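Local coordinates for chromosome-partitioning ATPase Soj (Thermus thermophilus, PDB 2BEJ), which hydrolyses ATP, cooperatively binds double-stranded DNA in an ATP-dependent way to form nucleoprotein filaments, and probably takes part in chromosome partitioning, at residues V141-Y146 and L184-V189; A10-K15 and E135-P140; Y62-G67 and E105-E110; R37-D42 and D113-D118; L27-A32 and T221-A226. All coordinates share one frame; numbering follows the deposited sequence.

Interactions 2 and 4 lie in the core: both are parallel strand pairs of the central sheet, tied by backbone hydrogen bonds and lined with aliphatic side chains. They touch because strands 8-11 and 114-118 are neighbours, and their C-terminal ends lead to the nucleotide site. Interaction 1 continues strand 136-142, also used by interaction 2, out to a partly buried helix contact near the second subunit. Interaction 5 sets helix 20-33, which also packs on interaction 4, against a short helix; apolar touches join its segments, beside a polar capping box within one of them. Interaction 3 is small, apolar and largely buried though far from the chain's centre, and touches interaction 4 through Leu107 and Asp109.

Interaction 1: residues V141-Y146 and L184-V189; sequences VQAEYY and LLAQQV
An inverse gamma turn centred on Ala143, just past strand 136-142 of the P-loop ATPase sheet, presses against the first turn of helix 185-197 through Ala186 and Val189. A weak backbone bond from Glu144 N to Gln142 O closes the turn, and the bend sends Ala143 CB toward the helix, 3.8 Å from Ala186 O and 4.1 Å from Ala186 CB. Val189 packs against the Ala143-Glu144 peptide from the helix side. With its CG1 anti to the backbone N (chi1 178°), that methyl rests 3.5 Å from Ala143 C, while CG2 goes to the tyrosine, 3.5 Å from Tyr145 CD1. An alanine in place of Val189 keeps neither methyl, and would probably open a gap beside the Ala143-Glu144 peptide and let the Tyr145 ring shift. Leu185 CD2 comes within 3.7 Å of Ala143 O. The same helix turn faces the second subunit, where Gln188 packs on Arg236 of that chain. Within this subunit the planes of the Gln188 amide and the Tyr145 ring are only 7° apart, and Gln188 CG stands 4.0 Å from Tyr145 OH.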
# COMPACT_ATOMS: atom_id res chain seq x y z
N VAL A 141 1.54 -11.12 9.91
CA VAL A 141 1.64 -10.75 11.32
C VAL A 141 0.48 -9.82 11.69
O VAL A 141 0.06 -9.01 10.86
CB VAL A 141 3.00 -10.04 11.67
CG1 VAL A 141 4.17 -10.93 11.33
CG2 VAL A 141 3.15 -8.71 10.94
N GLN A 142 -0.04 -9.95 12.91
CA GLN A 142 -0.96 -8.95 13.45
C GLN A 142 -0.18 -7.70 13.79
O GLN A 142 0.97 -7.79 14.19
CB GLN A 142 -1.63 -9.42 14.74
CG GLN A 142 -2.95 -10.11 14.56
CD GLN A 142 -2.77 -11.59 14.41
OE1 GLN A 142 -2.30 -12.04 13.38
NE2 GLN A 142 -3.12 -12.35 15.45
N ALA A 143 -0.82 -6.55 13.64
CA ALA A 143 -0.26 -5.31 14.14
C ALA A 143 -0.42 -5.26 15.66
O ALA A 143 -1.17 -4.44 16.19
CB ALA A 143 -0.91 -4.10 13.47
N GLU A 144 0.29 -6.16 16.34
CA GLU A 144 0.31 -6.26 17.80
C GLU A 144 1.77 -6.35 18.24
O GLU A 144 2.62 -6.78 17.47
CB GLU A 144 -0.49 -7.49 18.25
CG GLU A 144 -2.00 -7.32 18.01
CD GLU A 144 -2.78 -8.63 18.07
OE1 GLU A 144 -3.88 -8.69 17.46
OE2 GLU A 144 -2.32 -9.59 18.72
N TYR A 145 2.07 -5.94 19.47
CA TYR A 145 3.49 -5.76 19.86
C TYR A 145 4.43 -6.97 19.80
O TYR A 145 5.62 -6.81 19.51
CB TYR A 145 3.64 -4.96 21.16
CG TYR A 145 4.04 -3.54 20.84
CD1 TYR A 145 3.09 -2.56 20.59
CD2 TYR A 145 5.39 -3.19 20.73
CE1 TYR A 145 3.46 -1.25 20.26
CE2 TYR A 145 5.78 -1.89 20.40
CZ TYR A 145 4.80 -0.92 20.17
OH TYR A 145 5.17 0.37 19.85
N TYR A 146 3.90 -8.17 20.03
CA TYR A 146 4.72 -9.37 19.96
C TYR A 146 5.30 -9.62 18.55
O TYR A 146 6.29 -10.34 18.39
CB TYR A 146 3.93 -10.60 20.43
CG TYR A 146 2.84 -11.05 19.47
CD1 TYR A 146 1.58 -10.46 19.48
CD2 TYR A 146 3.08 -12.07 18.54
CE1 TYR A 146 0.58 -10.87 18.61
CE2 TYR A 146 2.08 -12.49 17.66
CZ TYR A 146 0.84 -11.88 17.70
OH TYR A 146 -0.16 -12.28 16.83
N LEU A 184 -5.99 3.09 17.69
CA LEU A 184 -4.74 3.73 17.24
C LEU A 184 -3.50 2.85 17.43
O LEU A 184 -2.42 3.19 16.95
CB LEU A 184 -4.55 5.09 17.94
CG LEU A 184 -5.49 6.21 17.48
CD1 LEU A 184 -5.24 7.49 18.26
CD2 LEU A 184 -5.35 6.46 15.97
N LEU A 185 -3.67 1.74 18.13
CA LEU A 185 -2.55 0.84 18.45
C LEU A 185 -2.00 0.19 17.20
O LEU A 185 -0.79 0.09 17.03
CB LEU A 185 -2.94 -0.20 19.50
CG LEU A 185 -1.87 -1.14 20.07
CD1 LEU A 185 -2.17 -1.51 21.50
CD2 LEU A 185 -1.73 -2.40 19.22
N ALA A 186 -2.90 -0.23 16.31
CA ALA A 186 -2.53 -0.84 15.05
C ALA A 186 -1.67 0.09 14.20
O ALA A 186 -0.69 -0.34 13.62
CB ALA A 186 -3.76 -1.28 14.28
N GLN A 187 -2.04 1.38 14.14
CA GLN A 187 -1.22 2.41 13.49
C GLN A 187 0.20 2.41 14.05
O GLN A 187 1.17 2.41 13.29
CB GLN A 187 -1.78 3.82 13.73
CG GLN A 187 -2.99 4.20 12.90
CD GLN A 187 -3.33 5.69 13.00
OE1 GLN A 187 -2.71 6.45 13.74
NE2 GLN A 187 -4.34 6.10 12.24
N GLN A 188 0.30 2.41 15.37
CA GLN A 188 1.59 2.49 16.04
C GLN A 188 2.45 1.26 15.81
O GLN A 188 3.65 1.37 15.60
CB GLN A 188 1.40 2.73 17.55
CG GLN A 188 2.68 3.08 18.27
CD GLN A 188 3.28 4.40 17.80
OE1 GLN A 188 2.57 5.40 17.59
NE2 GLN A 188 4.60 4.42 17.62
N VAL A 189 1.85 0.08 15.87
CA VAL A 189 2.60 -1.14 15.60
C VAL A 189 3.04 -1.20 14.13
O VAL A 189 4.17 -1.59 13.83
CB VAL A 189 1.83 -2.40 15.99
CG1 VAL A 189 2.66 -3.65 15.64
CG2 VAL A 189 1.52 -2.37 17.49

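Interaction 2: residues A10-K15 and E135-P140; sequences ALANQK and EGVVVP
Ala10 and Val137, then Leu11 and Val138, pair side by side as parallel strands. Three backbone bonds join them: Ala10 N to Gly136 O at 2.8 Å, Val138 N to Ala10 O at 2.8 Å, and Ala12 N to Val138 O at 3.1 Å. CA-H contacts fill in between, among them Val139 CA to Ala12 O at 3.4 Å, which carries the pairing one residue past the regular bridges. On one face Leu11 and Val138 point the same way; Leu11 CG lies beside its own backbone N (chi1 -72°), and CD1 reaches 3.7 Å from Val138 CB. Farther along, Val139 CG1 is 3.9 Å from Asn13 CB, and the ring of Pro140 crosses the Asn13 side chain at about a right angle. Here the chain turns into the P-loop: nearest atoms of the Asn13 side chain and the bound ADP are about 5 Å apart, and ATP-binding Lys15 follows, its carbonyl O accepting from Lys20 NZ. Outward from this pair, strand 114-118 flanks strand 8-11, and strand 170-177 flanks strand 136-142. Helix 147-164 covers the face of Val137 and Val139 through Leu158 and Leu154, while helix 20-33 lies against the other face, with Thr23 on Leu11.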
# COMPACT_ATOMS: atom_id res chain seq x y z
N ALA A 10 5.96 -19.58 0.20
CA ALA A 10 5.48 -20.12 1.45
C ALA A 10 4.82 -19.03 2.29
O ALA A 10 5.28 -17.89 2.31
CB ALA A 10 6.62 -20.76 2.22
N LEU A 11 3.73 -19.40 2.94
CA LEU A 11 3.04 -18.54 3.90
C LEU A 11 3.39 -19.14 5.24
O LEU A 11 2.97 -20.26 5.53
CB LEU A 11 1.52 -18.57 3.66
CG LEU A 11 0.94 -17.88 2.42
CD1 LEU A 11 1.28 -16.42 2.42
CD2 LEU A 11 1.38 -18.54 1.12
N ALA A 12 4.18 -18.43 6.04
CA ALA A 12 4.73 -19.00 7.26
C ALA A 12 4.97 -17.98 8.37
O ALA A 12 5.24 -16.80 8.11
CB ALA A 12 6.02 -19.74 6.96
N ASN A 13 4.86 -18.47 9.60
CA ASN A 13 5.28 -17.77 10.81
C ASN A 13 5.22 -18.70 12.02
O ASN A 13 4.70 -19.80 11.92
CB ASN A 13 4.45 -16.50 11.05
CG ASN A 13 2.96 -16.76 11.02
OD1 ASN A 13 2.20 -15.90 10.60
ND2 ASN A 13 2.54 -17.94 11.47
N GLN A 14 5.73 -18.25 13.16
CA GLN A 14 5.73 -19.07 14.37
C GLN A 14 4.31 -19.48 14.77
O GLN A 14 3.98 -20.68 14.84
CB GLN A 14 6.40 -18.33 15.54
CG GLN A 14 7.81 -17.79 15.24
CD GLN A 14 8.47 -17.16 16.47
OE1 GLN A 14 7.80 -16.58 17.33
NE2 GLN A 14 9.79 -17.27 16.55
N LYS A 15 3.47 -18.47 15.01
CA LYS A 15 2.15 -18.64 15.63
C LYS A 15 1.08 -19.13 14.67
O LYS A 15 1.28 -19.13 13.45
CB LYS A 15 1.69 -17.31 16.25
CG LYS A 15 2.19 -17.06 17.67
CD LYS A 15 3.64 -16.58 17.70
CE LYS A 15 4.14 -16.42 19.13
NZ LYS A 15 5.39 -15.60 19.17
N GLU A 135 10.80 -20.40 -3.02
CA GLU A 135 11.74 -19.31 -3.32
C GLU A 135 11.41 -18.03 -2.55
O GLU A 135 12.29 -17.21 -2.29
CB GLU A 135 11.79 -19.00 -4.82
CG GLU A 135 12.32 -20.12 -5.70
CD GLU A 135 11.20 -20.97 -6.25
OE1 GLU A 135 10.13 -20.39 -6.58
OE2 GLU A 135 11.36 -22.20 -6.34
N GLY A 136 10.13 -17.85 -2.22
CA GLY A 136 9.68 -16.66 -1.51
C GLY A 136 8.89 -17.00 -0.27
O GLY A 136 8.27 -18.07 -0.19
N VAL A 137 8.93 -16.11 0.71
CA VAL A 137 8.17 -16.27 1.94
C VAL A 137 7.37 -15.01 2.23
O VAL A 137 7.92 -13.90 2.29
CB VAL A 137 9.06 -16.57 3.16
CG1 VAL A 137 8.19 -16.99 4.37
CG2 VAL A 137 10.06 -17.67 2.85
N VAL A 138 6.07 -15.19 2.43
CA VAL A 138 5.23 -14.14 2.97
C VAL A 138 4.93 -14.48 4.41
O VAL A 138 4.52 -15.61 4.73
CB VAL A 138 3.94 -13.93 2.13
CG1 VAL A 138 2.95 -12.95 2.83
CG2 VAL A 138 4.29 -13.41 0.74
N VAL A 139 5.21 -13.53 5.30
CA VAL A 139 5.04 -13.71 6.73
C VAL A 139 3.89 -12.81 7.21
O VAL A 139 4.06 -11.60 7.35
CB VAL A 139 6.36 -13.39 7.50
CG1 VAL A 139 6.25 -13.69 9.00
CG2 VAL A 139 7.53 -14.14 6.89
N PRO A 140 2.70 -13.40 7.42
CA PRO A 140 1.60 -12.62 8.00
C PRO A 140 1.83 -12.34 9.48
O PRO A 140 2.25 -13.23 10.22
CB PRO A 140 0.37 -13.54 7.82
CG PRO A 140 0.83 -14.72 7.00
CD PRO A 140 2.32 -14.79 7.13

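Interaction 3: residues Y62-G67 and E105-E110; sequences YHLLQG and EALRDE
Leu65 and Ala106 approach to 5.8 Å between their CA atoms where the C-terminal ends of helices 61-65 and 102-106 meet. The first helix finishes in a Schellman motif: Gly67 takes a positive phi of 123°, and its N bonds back to Leu64 O at 3.3 Å. Ala106 is central to the contact. Its CB points at the other helix and is touched by Leu65 CD2 at 3.8 Å and, more loosely, by Leu64 CD2 at 4.4 Å. Leu64 holds CG anti to its backbone N (chi1 -179°), which carries the branch out alongside the Ala106 carbonyl, CG lying 4.0 Å from Ala106 O; its CD2 also comes near that of Leu107, whose side chain goes on to Leu117 of strand 114-118. Arg108, bent at chi2, folds back so that one face of its guanidinium lies over Ala106 CA and Glu105 O. Its edge is turned to Leu64 O, but NH2 stays 4.2 Å from that oxygen. The contact therefore rests on small aliphatic touches; the arginine near the carbonyl end of helix 61-65 would probably add a mild electrostatic attraction rather than a directed bond.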
# COMPACT_ATOMS: atom_id res chain seq x y z
N TYR A 62 -0.38 -36.00 1.34
CA TYR A 62 0.11 -37.29 1.84
C TYR A 62 0.36 -38.24 0.68
O TYR A 62 1.42 -38.86 0.59
CB TYR A 62 -0.90 -37.92 2.80
CG TYR A 62 -0.31 -38.93 3.76
CD1 TYR A 62 -0.34 -40.30 3.48
CD2 TYR A 62 0.28 -38.52 4.96
CE1 TYR A 62 0.20 -41.23 4.38
CE2 TYR A 62 0.82 -39.44 5.85
CZ TYR A 62 0.78 -40.78 5.56
OH TYR A 62 1.32 -41.67 6.46
N HIS A 63 -0.62 -38.30 -0.22
CA HIS A 63 -0.59 -39.19 -1.37
C HIS A 63 0.35 -38.71 -2.48
O HIS A 63 0.78 -39.50 -3.32
CB HIS A 63 -2.02 -39.40 -1.90
CG HIS A 63 -2.93 -40.02 -0.88
ND1 HIS A 63 -3.44 -41.30 -1.02
CD2 HIS A 63 -3.41 -39.56 0.30
CE1 HIS A 63 -4.20 -41.59 0.02
NE2 HIS A 63 -4.19 -40.55 0.84
N LEU A 64 0.66 -37.41 -2.48
CA LEU A 64 1.65 -36.85 -3.42
C LEU A 64 3.06 -37.30 -3.03
O LEU A 64 3.89 -37.58 -3.89
CB LEU A 64 1.56 -35.32 -3.45
CG LEU A 64 2.51 -34.57 -4.39
CD1 LEU A 64 1.91 -34.45 -5.79
CD2 LEU A 64 2.86 -33.21 -3.83
N LEU A 65 3.30 -37.38 -1.72
CA LEU A 65 4.61 -37.75 -1.18
C LEU A 65 4.90 -39.26 -1.33
O LEU A 65 6.06 -39.67 -1.36
CB LEU A 65 4.76 -37.30 0.28
CG LEU A 65 4.70 -35.80 0.61
CD1 LEU A 65 4.50 -35.59 2.10
CD2 LEU A 65 5.93 -35.03 0.11
N GLN A 66 3.84 -40.06 -1.43
CA GLN A 66 3.95 -41.49 -1.70
C GLN A 66 4.20 -41.82 -3.18
O GLN A 66 4.61 -42.94 -3.51
CB GLN A 66 2.71 -42.24 -1.21
CG GLN A 66 2.89 -42.91 0.14
CD GLN A 66 2.01 -42.33 1.23
OE1 GLN A 66 0.84 -42.00 0.99
NE2 GLN A 66 2.56 -42.23 2.45
N GLY A 67 3.94 -40.86 -4.05
CA GLY A 67 4.24 -41.01 -5.48
C GLY A 67 3.07 -40.85 -6.43
O GLY A 67 3.27 -40.81 -7.65
N GLU A 105 11.24 -32.32 -3.85
CA GLU A 105 11.34 -33.35 -4.89
C GLU A 105 9.96 -33.78 -5.42
O GLU A 105 9.78 -33.91 -6.63
CB GLU A 105 12.12 -34.59 -4.41
CG GLU A 105 13.36 -34.35 -3.52
CD GLU A 105 14.36 -33.33 -4.08
OE1 GLU A 105 15.33 -33.01 -3.36
OE2 GLU A 105 14.20 -32.85 -5.23
N ALA A 106 9.01 -33.98 -4.51
CA ALA A 106 7.66 -34.42 -4.85
C ALA A 106 6.84 -33.41 -5.66
O ALA A 106 5.92 -33.79 -6.39
CB ALA A 106 6.90 -34.81 -3.60
N LEU A 107 7.16 -32.12 -5.54
CA LEU A 107 6.49 -31.07 -6.31
C LEU A 107 6.99 -31.01 -7.75
O LEU A 107 8.05 -30.43 -8.03
CB LEU A 107 6.64 -29.70 -5.64
CG LEU A 107 5.70 -29.31 -4.49
CD1 LEU A 107 6.17 -28.00 -3.88
CD2 LEU A 107 4.25 -29.21 -4.94
N ARG A 108 6.23 -31.61 -8.66
CA ARG A 108 6.55 -31.60 -10.09
C ARG A 108 5.62 -30.62 -10.78
O ARG A 108 5.01 -30.92 -11.80
CB ARG A 108 6.40 -33.01 -10.67
CG ARG A 108 7.35 -34.04 -10.06
CD ARG A 108 6.62 -35.30 -9.63
NE ARG A 108 7.54 -36.28 -9.04
CZ ARG A 108 7.27 -37.05 -7.99
NH1 ARG A 108 8.18 -37.90 -7.53
NH2 ARG A 108 6.09 -36.97 -7.38
N ASP A 109 5.54 -29.42 -10.20
CA ASP A 109 4.54 -28.40 -10.57
C ASP A 109 4.96 -27.49 -11.72
O ASP A 109 4.67 -26.29 -11.72
CB ASP A 109 4.18 -27.56 -9.33
CG ASP A 109 5.41 -26.99 -8.62
OD1 ASP A 109 6.42 -26.69 -9.29
OD2 ASP A 109 5.36 -26.84 -7.38
N GLU A 110 5.63 -28.08 -12.72
CA GLU A 110 6.14 -27.34 -13.88
C GLU A 110 5.08 -26.51 -14.63
O GLU A 110 5.39 -25.42 -15.14
CB GLU A 110 6.89 -28.29 -14.84
CG GLU A 110 6.12 -29.56 -15.25
CD GLU A 110 7.02 -30.67 -15.79
OE1 GLU A 110 8.07 -30.97 -15.18
OE2 GLU A 110 6.67 -31.27 -16.84

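Interaction 4: residues R37-D42 and D113-D118; sequences RVLLVD and DLVLLD
Leu39, Val41, Val115 and Leu117 pack along one face of a tightly matched pair of parallel strands, while Arg37 and Asp113 meet at its outer end. In the tight part the strands pair residue for residue from Val38 with Leu114 to Asp42 with Asp118, their directions 16° apart. Straight backbone bonds run between them, such as Val41 N to Leu116 O at 2.8 Å. Val41 CB lies 3.8 Å from Leu117 CD2; on the other face Leu40 holds CG anti to its backbone N (chi1 -178°), from where CD1 reaches 3.7 Å from Leu116 CB. At the exposed end, Arg37 N sends an almost straight N-H to the anti side of Asp113 OD2 at 2.8 Å, and Arg37 O accepts from both Asp113 N and Leu114 N. Asp113 OD1 lies over one face of the Arg37 guanidinium, the two planes 38° apart, so the charges probably attract without an N-H pointing at the carboxylate; NH1 binds Gly111 O. At the far end one water bridges Asp42 OD1 and Asp118 OD2, donating to the latter at 2.7 Å. Asp118 OD2 also bonds to Thr21 OG1, a magnesium ligand, as fits a Walker B aspartate, and Asp42 OD2 is hydrogen-bonded to Thr50 OG1. Strands 80-83 and 8-11 flank the pair, and helix 20-33 covers the face of Val38 and Leu40, its Ala28 and Ala24 resting on them.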
# COMPACT_ATOMS: atom_id res chain seq x y z
N ARG A 37 -1.71 -19.15 -13.52
CA ARG A 37 -2.04 -20.53 -13.18
C ARG A 37 -1.47 -20.84 -11.80
O ARG A 37 -0.25 -20.89 -11.62
CB ARG A 37 -1.45 -21.47 -14.23
CG ARG A 37 -2.30 -21.57 -15.48
CD ARG A 37 -1.47 -21.36 -16.74
NE ARG A 37 -0.27 -22.19 -16.78
CZ ARG A 37 0.60 -22.18 -17.79
NH1 ARG A 37 1.67 -22.98 -17.75
NH2 ARG A 37 0.41 -21.38 -18.83
N VAL A 38 -2.36 -21.03 -10.84
CA VAL A 38 -1.99 -21.08 -9.42
C VAL A 38 -2.31 -22.43 -8.83
O VAL A 38 -3.38 -22.99 -9.07
CB VAL A 38 -2.73 -19.98 -8.60
CG1 VAL A 38 -2.51 -20.16 -7.08
CG2 VAL A 38 -2.31 -18.58 -9.04
N LEU A 39 -1.36 -22.96 -8.07
CA LEU A 39 -1.61 -24.14 -7.25
C LEU A 39 -1.50 -23.74 -5.78
O LEU A 39 -0.49 -23.19 -5.35
CB LEU A 39 -0.62 -25.26 -7.57
CG LEU A 39 -0.67 -26.53 -6.70
CD1 LEU A 39 -1.94 -27.32 -6.97
CD2 LEU A 39 0.57 -27.38 -6.93
N LEU A 40 -2.56 -24.01 -5.02
CA LEU A 40 -2.55 -23.82 -3.59
C LEU A 40 -2.31 -25.19 -2.94
O LEU A 40 -3.07 -26.12 -3.19
CB LEU A 40 -3.88 -23.22 -3.13
CG LEU A 40 -4.08 -22.88 -1.65
CD1 LEU A 40 -2.88 -22.12 -1.08
CD2 LEU A 40 -5.36 -22.08 -1.46
N VAL A 41 -1.26 -25.30 -2.13
CA VAL A 41 -0.91 -26.56 -1.45
C VAL A 41 -1.14 -26.43 0.05
O VAL A 41 -0.49 -25.61 0.73
CB VAL A 41 0.56 -26.98 -1.70
CG1 VAL A 41 0.85 -28.35 -1.09
CG2 VAL A 41 0.89 -26.98 -3.18
N ASP A 42 -2.04 -27.26 0.57
CA ASP A 42 -2.39 -27.24 1.99
C ASP A 42 -1.49 -28.22 2.77
O ASP A 42 -1.64 -29.45 2.67
CB ASP A 42 -3.87 -27.57 2.16
CG ASP A 42 -4.36 -27.45 3.59
OD1 ASP A 42 -3.55 -27.24 4.51
OD2 ASP A 42 -5.59 -27.59 3.81
N ASP A 113 2.13 -21.34 -12.80
CA ASP A 113 2.90 -20.09 -12.75
C ASP A 113 3.37 -19.80 -11.34
O ASP A 113 4.53 -19.43 -11.13
CB ASP A 113 2.06 -18.90 -13.21
CG ASP A 113 1.74 -18.95 -14.67
OD1 ASP A 113 2.65 -19.23 -15.48
OD2 ASP A 113 0.57 -18.69 -15.01
N LEU A 114 2.46 -19.93 -10.38
CA LEU A 114 2.73 -19.62 -8.98
C LEU A 114 2.22 -20.74 -8.08
O LEU A 114 1.15 -21.30 -8.32
CB LEU A 114 2.10 -18.28 -8.58
CG LEU A 114 2.63 -17.03 -9.28
CD1 LEU A 114 1.57 -15.93 -9.34
CD2 LEU A 114 3.92 -16.51 -8.62
N VAL A 115 3.00 -21.08 -7.06
CA VAL A 115 2.61 -22.12 -6.12
C VAL A 115 2.62 -21.55 -4.70
O VAL A 115 3.63 -21.04 -4.22
CB VAL A 115 3.51 -23.37 -6.25
CG1 VAL A 115 2.98 -24.52 -5.39
CG2 VAL A 115 3.61 -23.81 -7.72
N LEU A 116 1.46 -21.63 -4.04
CA LEU A 116 1.31 -21.14 -2.67
C LEU A 116 1.33 -22.29 -1.66
O LEU A 116 0.49 -23.19 -1.71
CB LEU A 116 0.03 -20.32 -2.56
CG LEU A 116 -0.03 -19.04 -3.41
CD1 LEU A 116 -1.41 -18.42 -3.33
CD2 LEU A 116 1.04 -18.04 -2.97
N LEU A 117 2.30 -22.27 -0.76
CA LEU A 117 2.43 -23.31 0.26
C LEU A 117 1.92 -22.82 1.62
O LEU A 117 2.59 -22.04 2.31
CB LEU A 117 3.88 -23.80 0.35
CG LEU A 117 4.63 -24.14 -0.95
CD1 LEU A 117 6.11 -24.43 -0.65
CD2 LEU A 117 4.00 -25.32 -1.72
N ASP A 118 0.72 -23.24 1.98
CA ASP A 118 0.14 -22.86 3.25
C ASP A 118 0.70 -23.77 4.35
O ASP A 118 0.31 -24.92 4.46
CB ASP A 118 -1.39 -22.95 3.20
CG ASP A 118 -2.05 -22.37 4.44
OD1 ASP A 118 -1.37 -21.63 5.19
OD2 ASP A 118 -3.25 -22.64 4.68
O HOH W 1 -3.96 -25.03 5.68

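Interaction 5: residues L27-A32 and T221-A226; sequences LAAYLA and TIAQHA
Tyr30, its CG beside the backbone N (chi1 -70°), swings its ring off helix 20-33 to reach Ile222 and Ala223, while the first torsion of Thr221 (chi1 71°) turns OG1 back over the start of its own helix, where it caps. The phenol end does most of the touching: Tyr30 OH lies 3.5 Å from Ala223 CB. Ile222 CG2 comes in at the ring's edge, near its plane, 3.9 Å from Tyr30 CE2. Thr221 CB points toward Ala29, 3.8 Å from Ala29 CB. Thr221 is the N-cap of helix 222-225 and forms a capping box with Gln224: Gln224 N donates to Thr221 OG1 at 3.3 Å, and Thr221 N donates to Gln224 OE1 at 2.9 Å, on a lone pair in the carbonyl plane. Thr221 OG1 is also hydrogen-bonded to Asp78 OD1, and Ile222 N to Asn26 OD1 of helix 20-33, so polar bonds fix the helix start. Because the Tyr30 side chain also touches Ala232 and Ala239 of helix 230-248, an alanine here would probably open a gap between three helices and leave the Ala223 methyl without its closest neighbour across the contact. Ala223 CB, inside the capped first turn, is also 4.4 Å from Ala29 CB.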
# COMPACT_ATOMS: atom_id res chain seq x y z
N LEU A 27 -4.99 -14.71 -1.88
CA LEU A 27 -3.96 -14.49 -2.89
C LEU A 27 -4.17 -15.37 -4.12
O LEU A 27 -4.07 -14.90 -5.24
CB LEU A 27 -2.55 -14.71 -2.34
CG LEU A 27 -1.85 -13.54 -1.68
CD1 LEU A 27 -0.40 -13.91 -1.36
CD2 LEU A 27 -1.94 -12.28 -2.59
N ALA A 28 -4.43 -16.66 -3.89
CA ALA A 28 -4.76 -17.57 -4.98
C ALA A 28 -5.95 -17.05 -5.77
O ALA A 28 -5.88 -16.97 -7.00
CB ALA A 28 -5.03 -18.97 -4.43
N ALA A 29 -7.03 -16.69 -5.08
CA ALA A 29 -8.23 -16.13 -5.71
C ALA A 29 -7.91 -14.97 -6.65
O ALA A 29 -8.43 -14.93 -7.76
CB ALA A 29 -9.25 -15.70 -4.67
N TYR A 30 -7.07 -14.04 -6.21
CA TYR A 30 -6.80 -12.85 -7.02
C TYR A 30 -5.63 -13.00 -8.01
O TYR A 30 -5.62 -12.32 -9.04
CB TYR A 30 -6.69 -11.59 -6.16
CG TYR A 30 -8.02 -11.17 -5.59
CD1 TYR A 30 -9.02 -10.63 -6.41
CD2 TYR A 30 -8.30 -11.33 -4.23
CE1 TYR A 30 -10.26 -10.26 -5.89
CE2 TYR A 30 -9.53 -10.96 -3.70
CZ TYR A 30 -10.50 -10.42 -4.53
OH TYR A 30 -11.72 -10.05 -4.00
N LEU A 31 -4.68 -13.88 -7.72
CA LEU A 31 -3.63 -14.18 -8.69
C LEU A 31 -4.20 -14.95 -9.89
O LEU A 31 -3.76 -14.73 -11.02
CB LEU A 31 -2.47 -14.94 -8.06
CG LEU A 31 -1.56 -14.19 -7.07
CD1 LEU A 31 -0.63 -15.18 -6.33
CD2 LEU A 31 -0.77 -13.09 -7.73
N ALA A 32 -5.15 -15.85 -9.65
CA ALA A 32 -5.86 -16.54 -10.73
C ALA A 32 -6.59 -15.53 -11.60
O ALA A 32 -6.55 -15.60 -12.84
CB ALA A 32 -6.84 -17.56 -10.18
N THR A 221 -13.81 -18.14 -1.19
CA THR A 221 -12.83 -17.05 -1.14
C THR A 221 -13.59 -15.75 -0.97
O THR A 221 -14.80 -15.68 -1.25
CB THR A 221 -11.99 -16.97 -2.44
OG1 THR A 221 -12.81 -16.50 -3.52
CG2 THR A 221 -11.41 -18.34 -2.80
N ILE A 222 -12.90 -14.69 -0.54
CA ILE A 222 -13.54 -13.40 -0.33
C ILE A 222 -14.04 -12.83 -1.66
O ILE A 222 -14.97 -12.02 -1.68
CB ILE A 222 -12.60 -12.39 0.43
CG1 ILE A 222 -13.42 -11.27 1.10
CG2 ILE A 222 -11.51 -11.82 -0.49
CD1 ILE A 222 -14.43 -11.78 2.15
N ALA A 223 -13.45 -13.28 -2.76
CA ALA A 223 -13.86 -12.83 -4.09
C ALA A 223 -15.22 -13.42 -4.46
O ALA A 223 -16.00 -12.78 -5.17
CB ALA A 223 -12.82 -13.19 -5.12
N GLN A 224 -15.48 -14.63 -3.99
CA GLN A 224 -16.79 -15.28 -4.14
C GLN A 224 -17.77 -14.76 -3.09
O GLN A 224 -18.92 -14.43 -3.41
CB GLN A 224 -16.66 -16.79 -3.99
CG GLN A 224 -15.74 -17.47 -4.98
CD GLN A 224 -15.54 -18.95 -4.65
OE1 GLN A 224 -14.89 -19.30 -3.66
NE2 GLN A 224 -16.11 -19.82 -5.48
N HIS A 225 -17.32 -14.70 -1.83
CA HIS A 225 -18.20 -14.36 -0.70
C HIS A 225 -18.62 -12.88 -0.63
O HIS A 225 -19.82 -12.58 -0.58
CB HIS A 225 -17.57 -14.83 0.62
CG HIS A 225 -18.38 -14.50 1.83
ND1 HIS A 225 -19.63 -15.03 2.07
CD2 HIS A 225 -18.12 -13.67 2.87
CE1 HIS A 225 -20.10 -14.55 3.20
NE2 HIS A 225 -19.20 -13.72 3.71
N ALA A 226 -17.65 -11.96 -0.63
CA ALA A 226 -17.94 -10.53 -0.57
C ALA A 226 -16.95 -9.70 -1.38
O ALA A 226 -16.01 -9.12 -0.81
CB ALA A 226 -17.99 -10.05 0.87